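Local structure of galectin (3WUD) at residues Tyr44-Asn49 / Phe109-Arg114; Lys31-Asn36 / Thr88-Glu93; Ser13-His18 / Leu117-Phe122. The protein binds beta-galactosides such as lactose as a proto-type galectin of frog skin, close to but distinct from galectin-1, and probably laminin. One frame throughout, in Å; residues are numbered along the deposited sequence. Where two conformers were deposited one is given.

Interaction 1: Tyr44-Asn49 / Phe109-Arg114. With GAL (beta-D-galactopyranose), chain B.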
loop_
_atom_site.group_PDB
_atom_site.type_symbol
_atom_site.label_atom_id
_atom_site.label_comp_id
_atom_site.label_asym_id
_atom_site.label_seq_id
_atom_site.Cartn_x
_atom_site.Cartn_y
_atom_site.Cartn_z
ATOM N N TYR A 44 3.724 -7.055 -15.660
ATOM C CA TYR A 44 4.408 -7.445 -14.426
ATOM C C TYR A 44 5.840 -7.687 -14.814
ATOM O O TYR A 44 6.187 -8.612 -15.559
ATOM C CB TYR A 44 3.822 -8.700 -13.774
ATOM C CG TYR A 44 2.349 -8.759 -13.513
ATOM C CD1 TYR A 44 1.528 -7.636 -13.263
ATOM C CD2 TYR A 44 1.727 -10.005 -13.415
ATOM C CE1 TYR A 44 0.158 -7.758 -12.978
ATOM C CE2 TYR A 44 0.355 -10.138 -13.121
ATOM C CZ TYR A 44 -0.411 -9.038 -12.895
ATOM O OH TYR A 44 -1.735 -9.276 -12.635
ATOM N N VAL A 45 6.722 -6.855 -14.252
ATOM C CA VAL A 45 8.132 -7.138 -14.249
ATOM C C VAL A 45 8.452 -8.430 -13.478
ATOM O O VAL A 45 9.282 -9.195 -13.894
ATOM C CB VAL A 45 8.956 -5.926 -13.682
ATOM C CG1 VAL A 45 10.411 -6.222 -13.850
ATOM C CG2 VAL A 45 8.649 -4.627 -14.461
ATOM N N ILE A 46 7.791 -8.643 -12.351
ATOM C CA ILE A 46 7.795 -9.969 -11.629
ATOM C C ILE A 46 6.391 -10.367 -11.134
ATOM O O ILE A 46 5.631 -9.603 -10.577
ATOM C CB ILE A 46 8.871 -10.067 -10.500
ATOM C CG1 ILE A 46 9.004 -11.523 -9.993
ATOM C CG2 ILE A 46 8.520 -9.131 -9.383
ATOM C CD1 ILE A 46 10.219 -11.689 -9.065
ATOM N N HIS A 47 6.085 -11.659 -11.351
ATOM C CA HIS A 47 5.018 -12.391 -10.757
ATOM C C HIS A 47 5.751 -13.400 -9.911
ATOM O O HIS A 47 6.475 -14.259 -10.458
ATOM C CB HIS A 47 4.152 -13.068 -11.829
ATOM C CG HIS A 47 3.187 -14.106 -11.308
ATOM N ND1 HIS A 47 2.014 -13.788 -10.665
ATOM C CD2 HIS A 47 3.206 -15.445 -11.427
ATOM C CE1 HIS A 47 1.337 -14.910 -10.423
ATOM N NE2 HIS A 47 2.026 -15.910 -10.929
ATOM N N PHE A 48 5.633 -13.245 -8.604
ATOM C CA PHE A 48 6.325 -14.000 -7.579
ATOM C C PHE A 48 5.300 -14.899 -6.904
ATOM O O PHE A 48 4.374 -14.415 -6.254
ATOM C CB PHE A 48 6.903 -13.021 -6.559
ATOM C CG PHE A 48 7.554 -13.670 -5.391
ATOM C CD1 PHE A 48 8.866 -14.121 -5.486
ATOM C CD2 PHE A 48 6.876 -13.824 -4.186
ATOM C CE1 PHE A 48 9.495 -14.708 -4.403
ATOM C CE2 PHE A 48 7.483 -14.443 -3.080
ATOM C CZ PHE A 48 8.793 -14.906 -3.224
ATOM N N ASN A 49 5.339 -16.195 -7.198
ATOM C CA ASN A 49 4.278 -17.118 -6.850
ATOM C C ASN A 49 4.718 -18.437 -6.076
ATOM O O ASN A 49 4.921 -19.470 -6.699
ATOM C CB ASN A 49 3.582 -17.513 -8.166
ATOM C CG ASN A 49 2.320 -18.358 -7.992
ATOM O OD1 ASN A 49 2.002 -19.123 -8.890
ATOM N ND2 ASN A 49 1.596 -18.205 -6.903
ATOM N N PHE A 109 17.443 -14.421 -4.576
ATOM C CA PHE A 109 17.683 -14.827 -5.953
ATOM C C PHE A 109 17.325 -13.675 -6.844
ATOM O O PHE A 109 16.680 -12.731 -6.398
ATOM C CB PHE A 109 16.896 -16.111 -6.280
ATOM C CG PHE A 109 15.377 -15.936 -6.283
ATOM C CD1 PHE A 109 14.687 -15.519 -7.441
ATOM C CD2 PHE A 109 14.635 -16.223 -5.137
ATOM C CE1 PHE A 109 13.284 -15.382 -7.407
ATOM C CE2 PHE A 109 13.236 -16.133 -5.140
ATOM C CZ PHE A 109 12.570 -15.668 -6.259
ATOM N N ASN A 110 17.828 -13.682 -8.068
ATOM C CA ASN A 110 17.578 -12.596 -8.991
ATOM C C ASN A 110 16.654 -13.087 -10.054
ATOM O O ASN A 110 16.729 -14.236 -10.470
ATOM C CB ASN A 110 18.855 -12.110 -9.685
ATOM C CG ASN A 110 19.881 -11.594 -8.708
ATOM O OD1 ASN A 110 19.552 -10.914 -7.759
ATOM N ND2 ASN A 110 21.117 -11.969 -8.927
ATOM N N PHE A 111 15.914 -12.160 -10.594
ATOM C CA PHE A 111 14.978 -12.373 -11.686
ATOM C C PHE A 111 15.196 -11.308 -12.752
ATOM O O PHE A 111 15.168 -10.145 -12.467
ATOM C CB PHE A 111 13.508 -12.353 -11.175
ATOM C CG PHE A 111 12.500 -12.766 -12.226
ATOM C CD1 PHE A 111 12.302 -14.107 -12.547
ATOM C CD2 PHE A 111 11.724 -11.804 -12.872
ATOM C CE1 PHE A 111 11.390 -14.473 -13.520
ATOM C CE2 PHE A 111 10.830 -12.167 -13.893
ATOM C CZ PHE A 111 10.663 -13.508 -14.196
ATOM N N PRO A 112 15.384 -11.716 -13.997
ATOM C CA PRO A 112 15.720 -10.741 -14.993
ATOM C C PRO A 112 14.584 -9.786 -15.350
ATOM O O PRO A 112 13.407 -10.139 -15.334
ATOM C CB PRO A 112 16.117 -11.612 -16.176
ATOM C CG PRO A 112 15.348 -12.841 -16.039
ATOM C CD PRO A 112 15.254 -13.063 -14.564
ATOM N N ILE A 113 14.933 -8.550 -15.710
ATOM C CA ILE A 113 13.943 -7.576 -16.155
ATOM C C ILE A 113 14.010 -7.572 -17.690
ATOM O O ILE A 113 15.085 -7.303 -18.251
ATOM C CB ILE A 113 14.191 -6.135 -15.657
ATOM C CG1 ILE A 113 13.996 -5.963 -14.138
ATOM C CG2 ILE A 113 13.221 -5.210 -16.367
ATOM C CD1 ILE A 113 14.441 -4.592 -13.643
ATOM N N ARG A 114 12.855 -7.836 -18.296
ATOM C CA ARG A 114 12.680 -8.317 -19.665
ATOM C C ARG A 114 11.950 -7.304 -20.510
ATOM O O ARG A 114 11.540 -7.577 -21.671
ATOM C CB ARG A 114 11.759 -9.560 -19.589
ATOM C CG ARG A 114 12.423 -10.736 -18.885
ATOM C CD ARG A 114 11.432 -11.889 -18.661
ATOM N NE ARG A 114 12.143 -13.099 -18.395
ATOM C CZ ARG A 114 11.566 -14.228 -17.928
ATOM N NH1 ARG A 114 10.267 -14.282 -17.681
ATOM N NH2 ARG A 114 12.304 -15.294 -17.765
HETATM C C1 GAL B . 0.332 -20.498 -14.437
HETATM C C2 GAL B . -0.661 -19.958 -13.418
HETATM C C3 GAL B . -0.668 -18.433 -13.317
HETATM C C4 GAL B . 0.783 -17.950 -13.182
HETATM C C5 GAL B . 1.643 -18.583 -14.285
HETATM C C6 GAL B . 3.107 -18.203 -14.264
HETATM O O2 GAL B . -1.978 -20.351 -13.783
HETATM O O3 GAL B . -1.532 -18.034 -12.268
HETATM O O4 GAL B . 1.305 -18.321 -11.899
HETATM O O5 GAL B . 1.646 -20.015 -14.238
HETATM O O6 GAL B . 3.868 -18.790 -15.302
HETATM O O HOH W 1 10.825 -9.151 -16.103
#

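Interaction 2: Lys31-Asn36 / Thr88-Glu93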
loop_
_atom_site.group_PDB
_atom_site.type_symbol
_atom_site.label_atom_id
_atom_site.label_comp_id
_atom_site.label_asym_id
_atom_site.label_seq_id
_atom_site.Cartn_x
_atom_site.Cartn_y
_atom_site.Cartn_z
ATOM N N LYS A 31 -3.078 -22.618 -0.915
ATOM C CA LYS A 31 -2.434 -23.497 -1.895
ATOM C C LYS A 31 -1.308 -22.770 -2.584
ATOM O O LYS A 31 -0.370 -23.423 -3.009
ATOM C CB LYS A 31 -3.431 -23.992 -2.911
ATOM C CG LYS A 31 -4.394 -25.020 -2.328
ATOM C CD LYS A 31 -5.719 -24.769 -3.004
ATOM C CE LYS A 31 -5.931 -25.750 -4.129
ATOM N NZ LYS A 31 -6.609 -26.986 -3.572
ATOM N N SER A 32 -1.406 -21.423 -2.687
ATOM C CA SER A 32 -0.336 -20.568 -3.251
ATOM C C SER A 32 -0.672 -19.083 -2.913
ATOM O O SER A 32 -1.794 -18.781 -2.451
ATOM C CB SER A 32 -0.246 -20.720 -4.790
ATOM O OG SER A 32 -1.432 -20.300 -5.366
ATOM N N PHE A 33 0.247 -18.210 -3.095
ATOM C CA PHE A 33 -0.063 -16.766 -3.069
ATOM C C PHE A 33 0.860 -16.077 -4.122
ATOM O O PHE A 33 1.846 -16.682 -4.582
ATOM C CB PHE A 33 0.127 -16.174 -1.654
ATOM C CG PHE A 33 1.553 -16.167 -1.138
ATOM C CD1 PHE A 33 2.343 -15.019 -1.254
ATOM C CD2 PHE A 33 2.090 -17.258 -0.449
ATOM C CE1 PHE A 33 3.632 -14.992 -0.786
ATOM C CE2 PHE A 33 3.381 -17.231 0.057
ATOM C CZ PHE A 33 4.148 -16.100 -0.111
ATOM N N ALA A 34 0.512 -14.851 -4.554
ATOM C CA ALA A 34 1.325 -14.218 -5.599
ATOM C C ALA A 34 1.448 -12.764 -5.223
ATOM O O ALA A 34 0.476 -12.165 -4.711
ATOM C CB ALA A 34 0.683 -14.382 -6.987
ATOM N N ILE A 35 2.644 -12.217 -5.466
ATOM C CA ILE A 35 2.868 -10.781 -5.400
ATOM C C ILE A 35 3.437 -10.369 -6.785
ATOM O O ILE A 35 4.394 -10.964 -7.299
ATOM C CB ILE A 35 3.919 -10.462 -4.343
ATOM C CG1 ILE A 35 3.458 -10.923 -2.958
ATOM C CG2 ILE A 35 4.311 -8.954 -4.402
ATOM C CD1 ILE A 35 4.615 -11.194 -2.080
ATOM N N ASN A 36 2.744 -9.427 -7.395
ATOM C CA ASN A 36 3.104 -8.867 -8.671
ATOM C C ASN A 36 3.638 -7.437 -8.583
ATOM O O ASN A 36 3.024 -6.638 -7.928
ATOM C CB ASN A 36 1.840 -8.854 -9.468
ATOM C CG ASN A 36 1.264 -10.235 -9.667
ATOM O OD1 ASN A 36 1.978 -11.162 -10.064
ATOM N ND2 ASN A 36 -0.005 -10.371 -9.404
ATOM N N THR A 88 4.961 -13.736 6.685
ATOM C CA THR A 88 6.178 -13.744 5.919
ATOM C C THR A 88 6.508 -12.314 5.509
ATOM O O THR A 88 5.637 -11.505 5.507
ATOM C CB THR A 88 6.099 -14.672 4.706
ATOM O OG1 THR A 88 7.427 -14.793 4.155
ATOM C CG2 THR A 88 5.077 -14.125 3.671
ATOM N N SER A 89 7.777 -12.034 5.221
ATOM C CA SER A 89 8.241 -10.735 4.720
ATOM C C SER A 89 9.191 -10.989 3.565
ATOM O O SER A 89 10.039 -11.899 3.620
ATOM C CB SER A 89 8.903 -9.910 5.847
ATOM O OG SER A 89 10.093 -10.518 6.230
ATOM N N ILE A 90 9.028 -10.264 2.457
ATOM C CA ILE A 90 9.892 -10.408 1.286
ATOM C C ILE A 90 10.312 -8.999 0.836
ATOM O O ILE A 90 9.422 -8.084 0.884
ATOM C CB ILE A 90 9.119 -11.138 0.144
ATOM C CG1 ILE A 90 8.568 -12.502 0.630
ATOM C CG2 ILE A 90 9.968 -11.276 -1.119
ATOM C CD1 ILE A 90 7.072 -12.601 0.557
ATOM N N CYS A 91 11.576 -8.813 0.387
ATOM C CA CYS A 91 12.042 -7.487 -0.189
ATOM C C CYS A 91 12.328 -7.694 -1.664
ATOM O O CYS A 91 12.992 -8.648 -2.086
ATOM C CB CYS A 91 13.279 -6.754 0.478
ATOM S SG CYS A 91 12.984 -4.933 0.526
ATOM N N PHE A 92 11.828 -6.791 -2.456
ATOM C CA PHE A 92 12.117 -6.745 -3.896
ATOM C C PHE A 92 13.004 -5.553 -4.177
ATOM O O PHE A 92 12.551 -4.465 -3.961
ATOM C CB PHE A 92 10.804 -6.664 -4.662
ATOM C CG PHE A 92 9.859 -7.810 -4.360
ATOM C CD1 PHE A 92 9.793 -8.913 -5.199
ATOM C CD2 PHE A 92 8.986 -7.700 -3.292
ATOM C CE1 PHE A 92 8.894 -9.939 -4.918
ATOM C CE2 PHE A 92 8.120 -8.704 -3.008
ATOM C CZ PHE A 92 8.082 -9.834 -3.831
ATOM N N GLU A 93 14.264 -5.775 -4.581
ATOM C CA GLU A 93 15.222 -4.710 -4.820
ATOM C C GLU A 93 15.306 -4.526 -6.317
ATOM O O GLU A 93 15.491 -5.513 -7.052
ATOM C CB GLU A 93 16.596 -5.076 -4.263
ATOM C CG GLU A 93 17.684 -4.101 -4.670
ATOM C CD GLU A 93 19.062 -4.506 -4.167
ATOM O OE1 GLU A 93 19.119 -5.081 -3.072
ATOM O OE2 GLU A 93 20.069 -4.210 -4.873
#

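Interaction 3: Ser13-His18 / Leu117-Phe122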
loop_
_atom_site.group_PDB
_atom_site.type_symbol
_atom_site.label_atom_id
_atom_site.label_comp_id
_atom_site.label_asym_id
_atom_site.label_seq_id
_atom_site.Cartn_x
_atom_site.Cartn_y
_atom_site.Cartn_z
ATOM N N SER A 13 6.222 5.098 -6.503
ATOM C CA SER A 13 7.415 4.927 -7.368
ATOM C C SER A 13 8.568 4.269 -6.668
ATOM O O SER A 13 9.179 4.827 -5.742
ATOM C CB SER A 13 7.874 6.214 -8.104
ATOM O OG SER A 13 7.659 7.349 -7.346
ATOM N N LEU A 14 8.859 3.047 -7.093
ATOM C CA LEU A 14 10.031 2.347 -6.687
ATOM C C LEU A 14 11.093 2.550 -7.734
ATOM O O LEU A 14 10.949 2.092 -8.875
ATOM C CB LEU A 14 9.765 0.834 -6.511
ATOM C CG LEU A 14 10.856 -0.101 -6.036
ATOM C CD1 LEU A 14 11.279 0.315 -4.615
ATOM C CD2 LEU A 14 10.406 -1.571 -6.052
ATOM N N LYS A 15 12.190 3.222 -7.355
ATOM C CA LYS A 15 13.262 3.602 -8.331
ATOM C C LYS A 15 14.439 2.655 -8.257
ATOM O O LYS A 15 14.592 1.950 -7.294
ATOM C CB LYS A 15 13.745 5.068 -8.077
ATOM C CG LYS A 15 12.694 6.113 -8.447
ATOM C CD LYS A 15 13.141 7.553 -8.191
ATOM C CE LYS A 15 12.827 8.012 -6.774
ATOM N NZ LYS A 15 13.409 7.201 -5.654
ATOM N N GLN A 16 15.307 2.649 -9.257
ATOM C CA GLN A 16 16.501 1.812 -9.164
ATOM C C GLN A 16 17.323 2.047 -7.946
ATOM O O GLN A 16 17.522 3.192 -7.507
ATOM C CB GLN A 16 17.428 2.010 -10.339
ATOM C CG GLN A 16 17.035 1.231 -11.527
ATOM C CD GLN A 16 18.067 1.436 -12.591
ATOM O OE1 GLN A 16 19.278 1.314 -12.347
ATOM N NE2 GLN A 16 17.608 1.822 -13.743
ATOM N N GLY A 17 17.825 0.955 -7.412
ATOM C CA GLY A 17 18.625 0.955 -6.205
ATOM C C GLY A 17 17.850 0.890 -4.914
ATOM O O GLY A 17 18.470 0.845 -3.869
ATOM N N HIS A 18 16.504 0.865 -4.982
ATOM C CA HIS A 18 15.640 0.780 -3.808
ATOM C C HIS A 18 14.892 -0.536 -3.742
ATOM O O HIS A 18 14.840 -1.254 -4.740
ATOM C CB HIS A 18 14.645 1.945 -3.850
ATOM C CG HIS A 18 15.326 3.276 -3.801
ATOM N ND1 HIS A 18 15.534 3.952 -2.617
ATOM C CD2 HIS A 18 15.973 3.985 -4.757
ATOM C CE1 HIS A 18 16.217 5.060 -2.859
ATOM N NE2 HIS A 18 16.499 5.102 -4.151
ATOM N N LEU A 117 11.484 -0.297 -18.618
ATOM C CA LEU A 117 11.116 0.101 -17.273
ATOM C C LEU A 117 11.918 1.314 -16.803
ATOM O O LEU A 117 13.154 1.286 -16.807
ATOM C CB LEU A 117 11.345 -1.110 -16.306
ATOM C CG LEU A 117 10.954 -0.979 -14.859
ATOM C CD1 LEU A 117 9.444 -0.849 -14.689
ATOM C CD2 LEU A 117 11.449 -2.137 -14.012
ATOM N N ASP A 118 11.203 2.342 -16.342
ATOM C CA ASP A 118 11.803 3.542 -15.732
ATOM C C ASP A 118 11.707 3.314 -14.196
ATOM O O ASP A 118 12.710 3.105 -13.526
ATOM C CB ASP A 118 11.010 4.790 -16.253
ATOM C CG ASP A 118 11.440 6.135 -15.627
ATOM O OD1 ASP A 118 12.644 6.457 -15.648
ATOM O OD2 ASP A 118 10.539 6.905 -15.184
ATOM N N THR A 119 10.487 3.455 -13.679
ATOM C CA THR A 119 10.128 3.205 -12.273
ATOM C C THR A 119 9.093 2.067 -12.171
ATOM O O THR A 119 8.249 1.924 -13.086
ATOM C CB THR A 119 9.448 4.473 -11.755
ATOM O OG1 THR A 119 10.308 5.575 -12.063
ATOM C CG2 THR A 119 9.326 4.455 -10.328
ATOM N N ILE A 120 9.164 1.311 -11.081
ATOM C CA ILE A 120 8.055 0.443 -10.680
ATOM C C ILE A 120 6.968 1.251 -9.996
ATOM O O ILE A 120 7.191 1.891 -8.951
ATOM C CB ILE A 120 8.531 -0.753 -9.865
ATOM C CG1 ILE A 120 9.372 -1.651 -10.795
ATOM C CG2 ILE A 120 7.334 -1.503 -9.230
ATOM C CD1 ILE A 120 10.249 -2.651 -10.129
ATOM N N THR A 121 5.772 1.145 -10.570
ATOM C CA THR A 121 4.629 1.906 -10.102
ATOM C C THR A 121 3.383 1.080 -9.745
ATOM O O THR A 121 2.380 1.654 -9.405
ATOM C CB THR A 121 4.234 2.968 -11.152
ATOM O OG1 THR A 121 3.801 2.288 -12.353
ATOM C CG2 THR A 121 5.431 3.882 -11.370
ATOM N N PHE A 122 3.462 -0.233 -9.851
ATOM C CA PHE A 122 2.317 -1.073 -9.653
ATOM C C PHE A 122 2.655 -2.320 -8.829
ATOM O O PHE A 122 3.661 -2.949 -9.075
ATOM C CB PHE A 122 1.734 -1.519 -11.004
ATOM C CG PHE A 122 0.500 -2.424 -10.890
ATOM C CD1 PHE A 122 0.632 -3.790 -10.897
ATOM C CD2 PHE A 122 -0.760 -1.873 -10.830
ATOM C CE1 PHE A 122 -0.467 -4.625 -10.863
ATOM C CE2 PHE A 122 -1.895 -2.702 -10.799
ATOM C CZ PHE A 122 -1.728 -4.067 -10.744
HETATM O O HOH W 2 14.697 4.372 -11.325
#

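Interaction 1: Tyr44-Asn49 / Phe109-Arg114
Ile-46 reaches over one face of the Phe-111 ring in the contact between Tyr-44-Asn-49 and Phe-109-Arg-114. Its CG1 lies 4.0 Å from CD2 of that ring, and its CD1 continues to CB and CG at the root of the aromatic side chain. CG1 is set anti to the backbone N (chi1 -169°), which leaves CG2 in the crowded position between N and the carbonyl carbon. The same ring turns an edge to the backbone of the other segment, where Val-45 O sits near its plane, 3.4 Å from Phe-111 CE2. The Phe-111 rim atom CZ in turn lies over a face of the Arg-114 guanidinium, while Pro-112 CD rests on the ring itself. Phe-48 and Phe-109 meet rim to rim: CE1 of Phe-48 lies 3.7 Å from CZ of Phe-109, each near the other's ring plane. At the other end, Val-45 CG1 touches Ile-113 CG1 at 3.6 Å.

The two strands belong to the facing sheets of the galectin beta-sandwich, so side chains rather than strand pairing join them. Val-45 and Ile-46 form a classic beta bulge opposite Leu-37. A water donates to both Val-45 O (2.7 Å) and Pro-112 O (2.9 Å), bridging the two backbones.

Alternation along 46-49 sends His-47 outward to the sugar. Its NE2 is hydrogen-bonded to O4 of galactose at 2.7 Å, with an angle of 149°, while ND1 is held by Asn-36 OD1, which fixes the ring's rotation. Glu-55, Glu-74, Asn-64 and Arg-51 bond the galactose as well.

Interaction 2: Lys31-Asn36 / Thr88-Glu93
Ile-35 meets Ile-90 and Phe-92 with its two branches, in a contact that rests on carbon-to-carbon packing. CG2 stands anti to the backbone N and approaches Phe-92 CZ at 3.9 Å, meeting the ring obliquely. The longer branch starts beside the backbone N (chi1 -61°) and carries CD1 to Ile-90 CD1, also at 3.9 Å; the same methyl lies 4.1 Å from Phe-92 CZ, so it occupies the angle between the two partners. Ile-90 has a less regular shape: its chi2 of 119° is displaced from a staggered value and places CD1 where it meets both Ile-35 and Phe-33.

At the Phe-33 ring this methyl arrives at the edge, near the ring plane, 4.4 Å from CE1. The neighbouring rim atom CZ is equally distant, 4.4 Å, from Thr-88 CG2, a loose contact made by the methyl branch of the threonine.

The CA atoms of Ile-35 and Ile-90 are 9.7 Å apart, and no hydrogen bond joins the segments, as befits strands packed across a sandwich. Edge-to-face pairs of Phe-82 with Phe-33 and of Phe-48 with Phe-92 extend the packing. Strand 34-37 lies between 120-126 and 43-51 in the six-stranded sheet, while strand 86-95 is central in the five-stranded sheet, between 98-103 and 19-26, where Val-101, Leu-103 and Ile-26 close round the contact.

Interaction 3: Ser13-His18 / Leu117-Phe122
Leu-14 and Ile-120 form an antiparallel hydrogen-bonded pair, with CA atoms 4.8 Å apart. Leu-14 N donates to Ile-120 O at 2.8 Å in a nearly straight bond (175° at the hydrogen), and Ile-120 N returns a bond to Leu-14 O at 2.9 Å, more bent at 147°. Ile-120 O also receives a CA-H...O contact from Ser-13.

The side chain of Thr-119 can be followed outward from this pair. Its CB lies 4.0 Å from Leu-14 O. From there the two branches part. CG2, anti to the backbone N, lies beside Leu-14 O and Lys-15 CG, though its exact position is doubtful; the Thr-119 and Lys-15 side chains run side by side and point the same way. OG1, set beside the backbone N (chi1 -51°), turns back to its own segment and makes a weak hydrogen bond to Asp-118 OD2.

From Lys-15 to His-18 the chain makes a type II beta turn, closed by His-18 N on Lys-15 O. Gly-17 takes the positive phi of the third position of such a turn, which favours glycine. A water accepts from Gln-16 N at 2.8 Å and donates to Asp-118 O, linking the segments beyond their last direct bond. Tyr-94 of strand 86-95 underlies Ile-120 and Leu-117, and its hydroxyl is bonded to Asp-118 O. This single antiparallel bridge joins strand 12-14 to the start of strand 120-126, an inner strand of the six-stranded sheet of the galectin beta-sandwich.

Interactions 1 and 2 both span the two sheets of the sandwich, with centres 11 Å apart, and their segments alternate along the chain. Strands 34-37 and 43-51 are neighbours in the six-stranded sheet, and Asn-49 ND2 bonds Phe-33 O across them, which ties strand 43-51, one of the strands carrying the galactose pocket, to interaction 2. Interaction 3 involves strand 120-126 of the same sheet, about 13 Å from interaction 1 and 17 Å from interaction 2, centre to centre. Its segments, 13-18 and 117-122, enclose the other two in sequence, bringing early and late parts of the chain together. Val-45 with Leu-117 and Tyr-44 with Phe-122 connect it to interaction 1.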